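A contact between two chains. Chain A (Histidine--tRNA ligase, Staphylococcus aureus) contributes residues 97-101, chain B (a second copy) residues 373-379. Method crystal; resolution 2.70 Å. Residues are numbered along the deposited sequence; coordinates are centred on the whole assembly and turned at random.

Chain A 97-101: NPNQP
Chain B 373-379: KQADRLG

Chain A contributes an irregular segment without helix or strand, bent at Pro A98, which passes across the last turn of a helix in chain B. Asn A97 (phi/psi -66/138) leads into the bend at Pro A98 (-66/-30); Asn A99 (-91/111) and Gln A100 (-138/155) then extend the chain, and the peptide bond before Pro A101 (-71/157) is cis. Both proline rings are C-gamma endo. In chain B, Lys B373 to Arg B377 keep helical angles, near -60/-43, with Arg B377 N bonded to Lys B373 O at 2.6 Å and Leu B378 N to Gln B374 O at 2.7 Å. Leu B378 flattens to -79/-8, and Gly B379 leaves the helix at 82/18, its N 3.0 Å from Asp B376 O, in a Schellman motif. That positive phi favours glycine. The register is set by Asn A99 and Gln B374, whose CA atoms lie 6.4 Å apart.

One hydrogen bond crosses the contact: Gln B374 NE2 donates to Asn A99 OD1 at 2.5 Å, a short distance, with an N-H...acceptor angle of 145°. Asn A99 is t (chi1 173°, chi2 8°); its short side chain, sideways at CA-to-CB, supplies the accepting carbonyl. Gln B374 has chi1 t, chi2 p (79°) and chi3 -1°; its CA-to-CB bond runs sideways to chain A, but its end comes nearer. An amide suits this place because it offers donor and acceptor at once: while NE2 reaches across, Gln B374 OE1 accepts from Arg B377 NH1 at 3.0 Å and, weakly, from Arg B377 NE at 3.1 Å.

Those bonds tie down the arginine, whose CA-to-CB bond points toward chain A. Its chi angles are -179°, 139° (off a well), 56° and -110°. Its aliphatic part packs closely, with Arg B377 CD 3.4 Å from Pro A98 CG and 3.5 Å from Asn A99 CB; methylenes and a compact proline ring suit such packing. Pro A98 O lies over one face of the guanidinium, 3.2 Å from Arg B377 NH1, but the angle is too poor for a hydrogen bond. Asn A99 N and Arg B377 NE, also 3.2 Å apart, are both donors and cannot bond.

Leu B378 (chi1 -84°, chi2 23°), apolar as befits a buried position, is sideways at CA-to-CB, but its end comes nearer: Leu B378 CD1 lies a tight 2.9 Å from Asn A99 ND2. The CA-to-CB bond of Gln A100 (m at chi1 and chi2, chi3 -39°) points away from chain B, and Gln A100 NE2 braces its own chain, donating to Asn A97 O at 3.2 Å. The contact buries 238 Å² in all, with Arg B377 and Asn A99 the most covered.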

ATOM      1  N   ASN A  97     -16.474  -5.015  19.492  1.00 24.00           N
ATOM      2  CA  ASN A  97     -16.560  -5.909  18.363  1.00 22.16           C
ATOM      3  C   ASN A  97     -16.636  -7.356  18.803  1.00 22.03           C
ATOM      4  O   ASN A  97     -15.925  -7.785  19.705  1.00 24.68           O
ATOM      5  CB  ASN A  97     -15.337  -5.738  17.500  1.00 25.60           C
ATOM      6  CG  ASN A  97     -15.688  -5.302  16.132  1.00 34.36           C
ATOM      7  OD1 ASN A  97     -15.491  -4.129  15.759  1.00 35.74           O
ATOM      8  ND2 ASN A  97     -16.296  -6.217  15.375  1.00 31.44           N
ATOM      9  N   PRO A  98     -17.498  -8.141  18.170  1.00 19.75           N
ATOM     10  CA  PRO A  98     -17.608  -9.545  18.540  1.00 16.51           C
ATOM     11  C   PRO A  98     -16.311 -10.272  18.211  1.00 14.81           C
ATOM     12  O   PRO A  98     -15.939 -11.194  18.909  1.00 22.61           O
ATOM     13  CB  PRO A  98     -18.743 -10.024  17.667  1.00 13.62           C
ATOM     14  CG  PRO A  98     -18.575  -9.227  16.457  1.00 19.07           C
ATOM     15  CD  PRO A  98     -18.348  -7.844  17.018  1.00 20.50           C
ATOM     16  N   ASN A  99     -15.604  -9.823  17.177  1.00 14.15           N
ATOM     17  CA  ASN A  99     -14.340 -10.423  16.749  1.00 12.02           C
ATOM     18  C   ASN A  99     -13.144  -9.753  17.432  1.00 11.36           C
ATOM     19  O   ASN A  99     -12.829  -8.607  17.153  1.00 10.10           O
ATOM     20  CB  ASN A  99     -14.221 -10.321  15.224  1.00 17.49           C
ATOM     21  CG  ASN A  99     -12.852 -10.765  14.689  1.00 31.93           C
ATOM     22  OD1 ASN A  99     -12.011 -11.289  15.415  1.00 39.22           O
ATOM     23  ND2 ASN A  99     -12.638 -10.568  13.397  1.00 30.21           N
ATOM     24  N   GLN A 100     -12.480 -10.485  18.325  1.00 11.13           N
ATOM     25  CA  GLN A 100     -11.328  -9.981  19.045  1.00  6.63           C
ATOM     26  C   GLN A 100     -10.271 -11.093  19.108  1.00  6.68           C
ATOM     27  O   GLN A 100     -10.607 -12.267  19.021  1.00  7.86           O
ATOM     28  CB  GLN A 100     -11.742  -9.587  20.458  1.00  7.79           C
ATOM     29  CG  GLN A 100     -12.787  -8.506  20.564  1.00  8.26           C
ATOM     30  CD  GLN A 100     -12.284  -7.089  20.363  1.00 10.35           C
ATOM     31  OE1 GLN A 100     -11.193  -6.710  20.802  1.00 18.86           O
ATOM     32  NE2 GLN A 100     -13.114  -6.278  19.739  1.00  6.32           N
ATOM     33  N   PRO A 101      -8.977 -10.739  19.250  1.00  7.22           N
ATOM     34  CA  PRO A 101      -8.450  -9.373  19.354  1.00  7.58           C
ATOM     35  C   PRO A 101      -8.550  -8.623  18.034  1.00  9.70           C
ATOM     36  O   PRO A 101      -8.722  -9.227  16.971  1.00 13.97           O
ATOM     37  CB  PRO A 101      -6.990  -9.601  19.753  1.00  6.16           C
ATOM     38  CG  PRO A 101      -6.648 -10.890  19.082  1.00  4.66           C
ATOM     39  CD  PRO A 101      -7.881 -11.725  19.325  1.00  6.88           C
TER
ATOM     40  N   LYS B 373     -18.101 -19.678  16.967  1.00 20.17           N
ATOM     41  CA  LYS B 373     -18.696 -18.454  16.442  1.00 20.70           C
ATOM     42  C   LYS B 373     -17.614 -17.572  15.820  1.00 21.13           C
ATOM     43  O   LYS B 373     -17.819 -16.986  14.766  1.00 22.23           O
ATOM     44  CB  LYS B 373     -19.433 -17.688  17.534  1.00 20.00           C
ATOM     45  CG  LYS B 373     -20.662 -18.399  18.023  1.00 20.02           C
ATOM     46  CD  LYS B 373     -21.288 -17.583  19.102  1.00 29.42           C
ATOM     47  CE  LYS B 373     -22.544 -18.240  19.624  1.00 40.10           C
ATOM     48  NZ  LYS B 373     -23.261 -17.342  20.595  1.00 43.52           N
ATOM     49  N   GLN B 374     -16.471 -17.448  16.477  1.00 19.54           N
ATOM     50  CA  GLN B 374     -15.383 -16.654  15.914  1.00 18.27           C
ATOM     51  C   GLN B 374     -14.979 -17.241  14.546  1.00 17.71           C
ATOM     52  O   GLN B 374     -14.741 -16.495  13.581  1.00 13.42           O
ATOM     53  CB  GLN B 374     -14.175 -16.663  16.854  1.00 15.47           C
ATOM     54  CG  GLN B 374     -12.959 -15.914  16.332  1.00 16.63           C
ATOM     55  CD  GLN B 374     -13.034 -14.394  16.493  1.00 18.39           C
ATOM     56  OE1 GLN B 374     -14.012 -13.842  16.992  1.00 17.99           O
ATOM     57  NE2 GLN B 374     -11.968 -13.720  16.093  1.00 19.18           N
ATOM     58  N   ALA B 375     -14.925 -18.572  14.463  1.00 14.27           N
ATOM     59  CA  ALA B 375     -14.551 -19.235  13.221  1.00 14.98           C
ATOM     60  C   ALA B 375     -15.504 -18.746  12.145  1.00 17.22           C
ATOM     61  O   ALA B 375     -15.097 -18.309  11.071  1.00 20.95           O
ATOM     62  CB  ALA B 375     -14.634 -20.763  13.371  1.00 10.26           C
ATOM     63  N   ASP B 376     -16.774 -18.699  12.506  1.00 20.96           N
ATOM     64  CA  ASP B 376     -17.831 -18.257  11.612  1.00 21.65           C
ATOM     65  C   ASP B 376     -17.672 -16.767  11.312  1.00 20.07           C
ATOM     66  O   ASP B 376     -17.739 -16.337  10.171  1.00 20.41           O
ATOM     67  CB  ASP B 376     -19.184 -18.518  12.278  1.00 22.80           C
ATOM     68  CG  ASP B 376     -20.342 -18.376  11.319  1.00 30.37           C
ATOM     69  OD1 ASP B 376     -20.534 -19.275  10.454  1.00 27.30           O
ATOM     70  OD2 ASP B 376     -21.062 -17.361  11.438  1.00 35.75           O
ATOM     71  N   ARG B 377     -17.399 -16.001  12.352  1.00 21.78           N
ATOM     72  CA  ARG B 377     -17.214 -14.567  12.256  1.00 23.15           C
ATOM     73  C   ARG B 377     -16.116 -14.208  11.271  1.00 24.90           C
ATOM     74  O   ARG B 377     -16.272 -13.279  10.479  1.00 29.10           O
ATOM     75  CB  ARG B 377     -16.861 -14.025  13.638  1.00 25.56           C
ATOM     76  CG  ARG B 377     -16.667 -12.522  13.705  1.00 31.04           C
ATOM     77  CD  ARG B 377     -17.303 -11.970  14.981  1.00 32.14           C
ATOM     78  NE  ARG B 377     -16.754 -12.637  16.148  1.00 32.16           N
ATOM     79  CZ  ARG B 377     -17.427 -13.485  16.908  1.00 35.03           C
ATOM     80  NH1 ARG B 377     -16.835 -14.066  17.946  1.00 42.25           N
ATOM     81  NH2 ARG B 377     -18.703 -13.718  16.669  1.00 37.92           N
ATOM     82  N   LEU B 378     -14.997 -14.925  11.361  1.00 23.02           N
ATOM     83  CA  LEU B 378     -13.832 -14.720  10.501  1.00 18.58           C
ATOM     84  C   LEU B 378     -14.004 -15.346   9.117  1.00 19.15           C
ATOM     85  O   LEU B 378     -13.143 -15.183   8.253  1.00 23.10           O
ATOM     86  CB  LEU B 378     -12.584 -15.301  11.172  1.00 13.96           C
ATOM     87  CG  LEU B 378     -11.783 -14.502  12.205  1.00  5.87           C
ATOM     88  CD1 LEU B 378     -12.567 -13.430  12.871  1.00  4.39           C
ATOM     89  CD2 LEU B 378     -11.275 -15.445  13.248  1.00  6.48           C
ATOM     90  N   GLY B 379     -15.066 -16.120   8.932  1.00 15.82           N
ATOM     91  CA  GLY B 379     -15.327 -16.741   7.641  1.00 15.20           C
ATOM     92  C   GLY B 379     -14.563 -18.021   7.379  1.00 16.17           C
ATOM     93  O   GLY B 379     -14.513 -18.497   6.234  1.00 19.65           O
TER